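Local coordinates for putative hyaluronoglucosaminidase (Clostridium perfringens, PDB 6PWI), which is a family 84 glycoside hydrolase that probably removes terminal N-acetylhexosamine residues from glycans, at residues I519-N531 with L553-N565. Numbering follows the deposited sequence.
Sequences ILDEYQEILDATN and LRDLAESTIAYIN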
ATOM      1  N   ILE A 519      -2.691   2.072  34.205  1.00 27.22           N
ATOM      2  CA  ILE A 519      -2.436   0.984  33.279  1.00 26.36           C
ATOM      3  C   ILE A 519      -3.725   0.216  32.988  1.00 27.26           C
ATOM      4  O   ILE A 519      -3.868  -0.333  31.896  1.00 26.37           O
ATOM      5  CB  ILE A 519      -1.280   0.081  33.759  1.00 26.40           C
ATOM      6  CG1 ILE A 519      -0.881  -0.938  32.686  1.00 26.20           C
ATOM      7  CG2 ILE A 519      -1.612  -0.589  35.086  1.00 25.90           C
ATOM      8  CD1 ILE A 519       0.580  -1.320  32.709  1.00 26.36           C
ATOM      9  N   LEU A 520      -4.652   0.182  33.961  1.00 27.65           N
ATOM     10  CA  LEU A 520      -5.955  -0.437  33.764  1.00 27.40           C
ATOM     11  C   LEU A 520      -6.781   0.391  32.776  1.00 28.78           C
ATOM     12  O   LEU A 520      -7.572  -0.160  32.014  1.00 30.30           O
ATOM     13  CB  LEU A 520      -6.684  -0.613  35.104  1.00 25.76           C
ATOM     14  CG  LEU A 520      -6.300  -1.842  35.932  1.00 25.76           C
ATOM     15  CD1 LEU A 520      -6.910  -1.784  37.327  1.00 24.32           C
ATOM     16  CD2 LEU A 520      -6.701  -3.139  35.243  1.00 25.67           C
ATOM     17  N   ASP A 521      -6.588   1.714  32.777  1.00 29.32           N
ATOM     18  CA  ASP A 521      -7.210   2.569  31.777  1.00 30.98           C
ATOM     19  C   ASP A 521      -6.739   2.152  30.383  1.00 29.50           C
ATOM     20  O   ASP A 521      -7.541   2.027  29.460  1.00 28.20           O
ATOM     21  CB  ASP A 521      -6.934   4.056  32.031  1.00 33.67           C
ATOM     22  CG  ASP A 521      -7.872   4.723  33.027  1.00 37.52           C
ATOM     23  OD1 ASP A 521      -8.994   4.204  33.238  1.00 37.34           O
ATOM     24  OD2 ASP A 521      -7.471   5.773  33.588  1.00 41.52           O
ATOM     25  N   GLU A 522      -5.432   1.929  30.245  1.00 28.25           N
ATOM     26  CA  GLU A 522      -4.854   1.567  28.965  1.00 29.19           C
ATOM     27  C   GLU A 522      -5.446   0.246  28.478  1.00 27.73           C
ATOM     28  O   GLU A 522      -5.828   0.128  27.315  1.00 28.27           O
ATOM     29  CB  GLU A 522      -3.328   1.528  29.056  1.00 30.81           C
ATOM     30  CG  GLU A 522      -2.706   2.899  29.245  1.00 34.05           C
ATOM     31  CD  GLU A 522      -3.142   3.940  28.229  1.00 37.91           C
ATOM     32  OE1 GLU A 522      -2.924   3.718  27.020  1.00 39.66           O
ATOM     33  OE2 GLU A 522      -3.726   4.963  28.651  1.00 42.36           O
ATOM     34  N   TYR A 523      -5.543  -0.737  29.379  1.00 25.76           N
ATOM     35  CA  TYR A 523      -6.011  -2.057  28.991  1.00 24.87           C
ATOM     36  C   TYR A 523      -7.521  -2.070  28.763  1.00 25.55           C
ATOM     37  O   TYR A 523      -8.004  -2.819  27.916  1.00 26.42           O
ATOM     38  CB  TYR A 523      -5.459  -3.139  29.921  1.00 22.31           C
ATOM     39  CG  TYR A 523      -4.069  -3.577  29.537  1.00 21.08           C
ATOM     40  CD1 TYR A 523      -3.876  -4.637  28.662  1.00 20.45           C
ATOM     41  CD2 TYR A 523      -2.946  -2.905  30.003  1.00 20.00           C
ATOM     42  CE1 TYR A 523      -2.607  -5.045  28.283  1.00 19.52           C
ATOM     43  CE2 TYR A 523      -1.669  -3.296  29.633  1.00 19.36           C
ATOM     44  CZ  TYR A 523      -1.499  -4.373  28.775  1.00 19.73           C
ATOM     45  OH  TYR A 523      -0.249  -4.773  28.402  1.00 18.92           O
ATOM     46  N   GLN A 524      -8.261  -1.214  29.479  1.00 26.47           N
ATOM     47  CA  GLN A 524      -9.704  -1.147  29.296  1.00 27.11           C
ATOM     48  C   GLN A 524     -10.023  -0.602  27.902  1.00 27.68           C
ATOM     49  O   GLN A 524     -10.995  -1.028  27.277  1.00 28.28           O
ATOM     50  CB  GLN A 524     -10.377  -0.351  30.419  1.00 26.23           C
ATOM     51  CG  GLN A 524     -11.892  -0.506  30.473  1.00 26.57           C
ATOM     52  CD  GLN A 524     -12.359  -1.920  30.745  1.00 28.07           C
ATOM     53  OE1 GLN A 524     -11.804  -2.647  31.572  1.00 28.08           O
ATOM     54  NE2 GLN A 524     -13.409  -2.324  30.044  1.00 28.22           N
ATOM     55  N   GLU A 525      -9.181   0.322  27.423  1.00 27.26           N
ATOM     56  CA  GLU A 525      -9.323   0.902  26.097  1.00 28.15           C
ATOM     57  C   GLU A 525      -9.103  -0.166  25.022  1.00 27.81           C
ATOM     58  O   GLU A 525      -9.843  -0.215  24.040  1.00 27.71           O
ATOM     59  CB  GLU A 525      -8.376   2.089  25.942  1.00 29.49           C
ATOM     60  CG  GLU A 525      -8.341   2.646  24.535  1.00 34.89           C
ATOM     61  CD  GLU A 525      -7.651   3.995  24.410  1.00 38.79           C
ATOM     62  OE1 GLU A 525      -6.512   4.033  23.896  1.00 38.25           O
ATOM     63  OE2 GLU A 525      -8.262   5.009  24.819  1.00 44.10           O
ATOM     64  N   ILE A 526      -8.087  -1.019  25.210  1.00 26.30           N
ATOM     65  CA  ILE A 526      -7.836  -2.114  24.288  1.00 25.05           C
ATOM     66  C   ILE A 526      -9.062  -3.022  24.269  1.00 26.65           C
ATOM     67  O   ILE A 526      -9.579  -3.339  23.200  1.00 27.32           O
ATOM     68  CB  ILE A 526      -6.551  -2.887  24.648  1.00 23.73           C
ATOM     69  CG1 ILE A 526      -5.301  -2.018  24.482  1.00 22.71           C
ATOM     70  CG2 ILE A 526      -6.451  -4.179  23.846  1.00 22.24           C
ATOM     71  CD1 ILE A 526      -4.053  -2.619  25.079  1.00 22.53           C
ATOM     72  N   LEU A 527      -9.529  -3.411  25.462  1.00 27.31           N
ATOM     73  CA  LEU A 527     -10.629  -4.352  25.594  1.00 27.99           C
ATOM     74  C   LEU A 527     -11.889  -3.794  24.933  1.00 29.23           C
ATOM     75  O   LEU A 527     -12.578  -4.510  24.205  1.00 29.62           O
ATOM     76  CB  LEU A 527     -10.857  -4.655  27.077  1.00 28.00           C
ATOM     77  CG  LEU A 527     -12.048  -5.565  27.379  1.00 28.92           C
ATOM     78  CD1 LEU A 527     -11.872  -6.939  26.748  1.00 29.19           C
ATOM     79  CD2 LEU A 527     -12.265  -5.698  28.878  1.00 29.70           C
ATOM     80  N   ASP A 528     -12.181  -2.514  25.185  1.00 30.10           N
ATOM     81  CA  ASP A 528     -13.362  -1.876  24.623  1.00 31.08           C
ATOM     82  C   ASP A 528     -13.297  -1.894  23.097  1.00 30.10           C
ATOM     83  O   ASP A 528     -14.302  -2.132  22.430  1.00 29.34           O
ATOM     84  CB  ASP A 528     -13.560  -0.461  25.176  1.00 33.47           C
ATOM     85  CG  ASP A 528     -14.067  -0.431  26.613  1.00 36.49           C
ATOM     86  OD1 ASP A 528     -14.692  -1.428  27.046  1.00 35.87           O
ATOM     87  OD2 ASP A 528     -13.835   0.595  27.291  1.00 38.78           O
ATOM     88  N   ALA A 529     -12.100  -1.640  22.559  1.00 28.40           N
ATOM     89  CA  ALA A 529     -11.887  -1.650  21.124  1.00 27.45           C
ATOM     90  C   ALA A 529     -12.238  -3.023  20.549  1.00 26.78           C
ATOM     91  O   ALA A 529     -12.880  -3.111  19.507  1.00 27.04           O
ATOM     92  CB  ALA A 529     -10.464  -1.244  20.817  1.00 28.33           C
ATOM     93  N   THR A 530     -11.840  -4.093  21.243  1.00 25.71           N
ATOM     94  CA  THR A 530     -12.070  -5.440  20.748  1.00 25.98           C
ATOM     95  C   THR A 530     -13.545  -5.819  20.868  1.00 26.51           C
ATOM     96  O   THR A 530     -13.981  -6.788  20.247  1.00 26.47           O
ATOM     97  CB  THR A 530     -11.199  -6.483  21.466  1.00 26.33           C
ATOM     98  OG1 THR A 530     -11.677  -6.639  22.804  1.00 27.63           O
ATOM     99  CG2 THR A 530      -9.718  -6.169  21.433  1.00 25.15           C
ATOM    100  N   ASN A 531     -14.303  -5.068  21.678  1.00 26.96           N
ATOM    101  CA  ASN A 531     -15.705  -5.379  21.916  1.00 27.64           C
ATOM    102  C   ASN A 531     -16.623  -4.505  21.058  1.00 29.81           C
ATOM    103  O   ASN A 531     -17.752  -4.892  20.775  1.00 32.07           O
ATOM    104  CB  ASN A 531     -16.072  -5.348  23.404  1.00 26.77           C
ATOM    105  CG  ASN A 531     -15.556  -6.539  24.187  1.00 26.30           C
ATOM    106  OD1 ASN A 531     -15.443  -7.647  23.664  1.00 27.16           O
ATOM    107  ND2 ASN A 531     -15.231  -6.321  25.446  1.00 25.37           N
ATOM    108  N   LEU A 553      -6.505 -10.784  21.043  1.00 24.20           N
ATOM    109  CA  LEU A 553      -6.188  -9.557  21.755  1.00 24.39           C
ATOM    110  C   LEU A 553      -7.186  -9.305  22.888  1.00 25.39           C
ATOM    111  O   LEU A 553      -6.802  -8.785  23.937  1.00 26.46           O
ATOM    112  CB  LEU A 553      -6.152  -8.379  20.779  1.00 22.62           C
ATOM    113  CG  LEU A 553      -5.803  -7.033  21.405  1.00 21.89           C
ATOM    114  CD1 LEU A 553      -4.383  -7.032  21.944  1.00 21.20           C
ATOM    115  CD2 LEU A 553      -6.003  -5.901  20.411  1.00 22.29           C
ATOM    116  N   ARG A 554      -8.462  -9.651  22.670  1.00 24.56           N
ATOM    117  CA  ARG A 554      -9.463  -9.480  23.709  1.00 25.38           C
ATOM    118  C   ARG A 554      -9.047 -10.275  24.947  1.00 26.36           C
ATOM    119  O   ARG A 554      -9.044  -9.749  26.058  1.00 26.57           O
ATOM    120  CB  ARG A 554     -10.853  -9.895  23.217  1.00 24.93           C
ATOM    121  CG  ARG A 554     -11.944  -9.794  24.276  1.00 23.92           C
ATOM    122  CD  ARG A 554     -13.327 -10.229  23.828  1.00 23.04           C
ATOM    123  NE  ARG A 554     -13.690  -9.630  22.549  1.00 23.99           N
ATOM    124  CZ  ARG A 554     -13.672 -10.268  21.377  1.00 24.04           C
ATOM    125  NH1 ARG A 554     -14.008  -9.627  20.269  1.00 23.56           N
ATOM    126  NH2 ARG A 554     -13.317 -11.541  21.318  1.00 22.91           N
ATOM    127  N   ASP A 555      -8.653 -11.532  24.726  1.00 27.07           N
ATOM    128  CA  ASP A 555      -8.210 -12.417  25.789  1.00 28.60           C
ATOM    129  C   ASP A 555      -6.961 -11.862  26.480  1.00 29.76           C
ATOM    130  O   ASP A 555      -6.872 -11.926  27.708  1.00 29.70           O
ATOM    131  CB  ASP A 555      -8.063 -13.853  25.282  1.00 30.24           C
ATOM    132  CG  ASP A 555      -9.356 -14.427  24.714  1.00 34.13           C
ATOM    133  OD1 ASP A 555     -10.449 -13.914  25.071  1.00 36.51           O
ATOM    134  OD2 ASP A 555      -9.272 -15.389  23.919  1.00 35.34           O
ATOM    135  N   LEU A 556      -6.008 -11.313  25.702  1.00 27.43           N
ATOM    136  CA  LEU A 556      -4.809 -10.723  26.282  1.00 25.28           C
ATOM    137  C   LEU A 556      -5.201  -9.580  27.214  1.00 24.68           C
ATOM    138  O   LEU A 556      -4.643  -9.460  28.300  1.00 24.26           O
ATOM    139  CB  LEU A 556      -3.851 -10.201  25.202  1.00 24.58           C
ATOM    140  CG  LEU A 556      -3.089 -11.210  24.342  1.00 23.66           C
ATOM    141  CD1 LEU A 556      -2.080 -10.471  23.479  1.00 23.05           C
ATOM    142  CD2 LEU A 556      -2.388 -12.281  25.164  1.00 22.82           C
ATOM    143  N   ALA A 557      -6.138  -8.732  26.774  1.00 25.33           N
ATOM    144  CA  ALA A 557      -6.579  -7.605  27.585  1.00 27.42           C
ATOM    145  C   ALA A 557      -7.234  -8.093  28.878  1.00 28.92           C
ATOM    146  O   ALA A 557      -6.976  -7.544  29.945  1.00 29.16           O
ATOM    147  CB  ALA A 557      -7.505  -6.710  26.804  1.00 27.38           C
ATOM    148  N   GLU A 558      -8.072  -9.133  28.776  1.00 29.40           N
ATOM    149  CA  GLU A 558      -8.752  -9.676  29.939  1.00 29.62           C
ATOM    150  C   GLU A 558      -7.739 -10.299  30.896  1.00 28.10           C
ATOM    151  O   GLU A 558      -7.870 -10.162  32.108  1.00 29.18           O
ATOM    152  CB  GLU A 558      -9.861 -10.641  29.521  1.00 31.77           C
ATOM    153  CG  GLU A 558     -11.190  -9.937  29.314  1.00 38.26           C
ATOM    154  CD  GLU A 558     -12.238 -10.660  28.481  1.00 44.28           C
ATOM    155  OE1 GLU A 558     -11.931 -11.748  27.937  1.00 48.93           O
ATOM    156  OE2 GLU A 558     -13.369 -10.132  28.373  1.00 48.39           O
ATOM    157  N   SER A 559      -6.724 -10.967  30.340  1.00 25.83           N
ATOM    158  CA  SER A 559      -5.685 -11.630  31.113  1.00 24.27           C
ATOM    159  C   SER A 559      -4.849 -10.606  31.880  1.00 24.63           C
ATOM    160  O   SER A 559      -4.542 -10.797  33.052  1.00 25.45           O
ATOM    161  CB  SER A 559      -4.820 -12.474  30.219  1.00 22.37           C
ATOM    162  OG  SER A 559      -3.755 -13.061  30.945  1.00 20.73           O
ATOM    163  N   THR A 560      -4.479  -9.516  31.207  1.00 24.25           N
ATOM    164  CA  THR A 560      -3.648  -8.501  31.827  1.00 23.85           C
ATOM    165  C   THR A 560      -4.416  -7.850  32.974  1.00 23.80           C
ATOM    166  O   THR A 560      -3.855  -7.634  34.043  1.00 24.92           O
ATOM    167  CB  THR A 560      -3.113  -7.512  30.785  1.00 23.58           C
ATOM    168  OG1 THR A 560      -2.420  -8.288  29.803  1.00 23.24           O
ATOM    169  CG2 THR A 560      -2.189  -6.470  31.376  1.00 22.04           C
ATOM    170  N   ILE A 561      -5.700  -7.567  32.743  1.00 23.33           N
ATOM    171  CA  ILE A 561      -6.547  -6.920  33.731  1.00 23.39           C
ATOM    172  C   ILE A 561      -6.688  -7.820  34.962  1.00 23.93           C
ATOM    173  O   ILE A 561      -6.622  -7.340  36.096  1.00 22.88           O
ATOM    174  CB  ILE A 561      -7.901  -6.504  33.118  1.00 22.90           C
ATOM    175  CG1 ILE A 561      -7.712  -5.389  32.083  1.00 23.01           C
ATOM    176  CG2 ILE A 561      -8.897  -6.100  34.199  1.00 21.34           C
ATOM    177  CD1 ILE A 561      -8.954  -5.077  31.272  1.00 22.92           C
ATOM    178  N   ALA A 562      -6.866  -9.126  34.732  1.00 23.77           N
ATOM    179  CA  ALA A 562      -6.995 -10.066  35.832  1.00 24.66           C
ATOM    180  C   ALA A 562      -5.713 -10.075  36.664  1.00 25.65           C
ATOM    181  O   ALA A 562      -5.779 -10.024  37.895  1.00 26.93           O
ATOM    182  CB  ALA A 562      -7.354 -11.443  35.329  1.00 24.52           C
ATOM    183  N   TYR A 563      -4.553 -10.106  35.990  1.00 24.53           N
ATOM    184  CA  TYR A 563      -3.280 -10.174  36.690  1.00 25.11           C
ATOM    185  C   TYR A 563      -3.036  -8.893  37.486  1.00 26.68           C
ATOM    186  O   TYR A 563      -2.728  -8.960  38.671  1.00 28.75           O
ATOM    187  CB  TYR A 563      -2.129 -10.517  35.746  1.00 24.21           C
ATOM    188  CG  TYR A 563      -1.959 -11.990  35.487  1.00 24.37           C
ATOM    189  CD1 TYR A 563      -1.778 -12.892  36.528  1.00 24.40           C
ATOM    190  CD2 TYR A 563      -1.961 -12.485  34.193  1.00 24.25           C
ATOM    191  CE1 TYR A 563      -1.612 -14.248  36.291  1.00 24.21           C
ATOM    192  CE2 TYR A 563      -1.798 -13.838  33.940  1.00 24.60           C
ATOM    193  CZ  TYR A 563      -1.622 -14.722  34.990  1.00 24.89           C
ATOM    194  OH  TYR A 563      -1.467 -16.051  34.727  1.00 26.82           O
ATOM    195  N   ILE A 564      -3.198  -7.734  36.836  1.00 26.48           N
ATOM    196  CA  ILE A 564      -3.124  -6.463  37.533  1.00 26.38           C
ATOM    197  C   ILE A 564      -4.082  -6.475  38.724  1.00 27.14           C
ATOM    198  O   ILE A 564      -3.737  -5.989  39.799  1.00 29.17           O
ATOM    199  CB  ILE A 564      -3.392  -5.273  36.594  1.00 26.25           C
ATOM    200  CG1 ILE A 564      -2.326  -5.177  35.499  1.00 26.69           C
ATOM    201  CG2 ILE A 564      -3.489  -3.982  37.397  1.00 25.43           C
ATOM    202  CD1 ILE A 564      -2.755  -4.372  34.290  1.00 27.14           C
ATOM    203  N   ASN A 565      -5.278  -7.037  38.541  1.00 26.83           N
ATOM    204  CA  ASN A 565      -6.239  -7.053  39.631  1.00 26.21           C
ATOM    205  C   ASN A 565      -5.700  -7.902  40.778  1.00 25.26           C
ATOM    206  O   ASN A 565      -5.868  -7.544  41.936  1.00 24.87           O
ATOM    207  CB  ASN A 565      -7.651  -7.445  39.189  1.00 26.56           C
ATOM    208  CG  ASN A 565      -8.422  -6.290  38.578  1.00 27.24           C
ATOM    209  OD1 ASN A 565      -8.135  -5.123  38.843  1.00 27.31           O
ATOM    210  ND2 ASN A 565      -9.413  -6.605  37.761  1.00 28.77           N
TER
HETATM  211  O   HOH W   1      -0.342  -7.408  28.299  1.00 16.83           O
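The helices run antiparallel, and their backbones come closest at Leu527 and Ala557, whose CA atoms are 5.6 Å apart; the axes of 519-531 and 553-565 approach to 8.8 Å, with 150° between their N-to-C directions. The packing is knobs-into-holes in both directions: Leu527 sits among Arg554, Ala557, Glu558 and Ile561, while Ile561 enters the hole formed by Leu520, Tyr523, Gln524 and Leu527. Thr560 lays its CG2 methyl over the centre of the Tyr523 ring, a CH-pi contact 3.4 Å from the centroid. That methyl stands anti to the backbone N (chi1 -56° for OG1), which turns OG1 back to Leu556 O and to a water that also binds Tyr523 OH. One turn before Ala557, Arg554, bent at chi3, reaches two consecutive residues of the facing helix: NH1 donates to Thr530 O at 2.8 Å, from above the carbonyl plane, and NE to Asn531 OD1 at 2.9 Å through a more bent bond (131°). Arg554 NH2 also forms a salt bridge with Asp551. The pair belongs to the helical region following the catalytic barrel, where helix 613-623 packs against Tyr523 and Thr560, helix 496-507 against Ile519 and Ile564, and helix 575-591 against Ser559 and Tyr563.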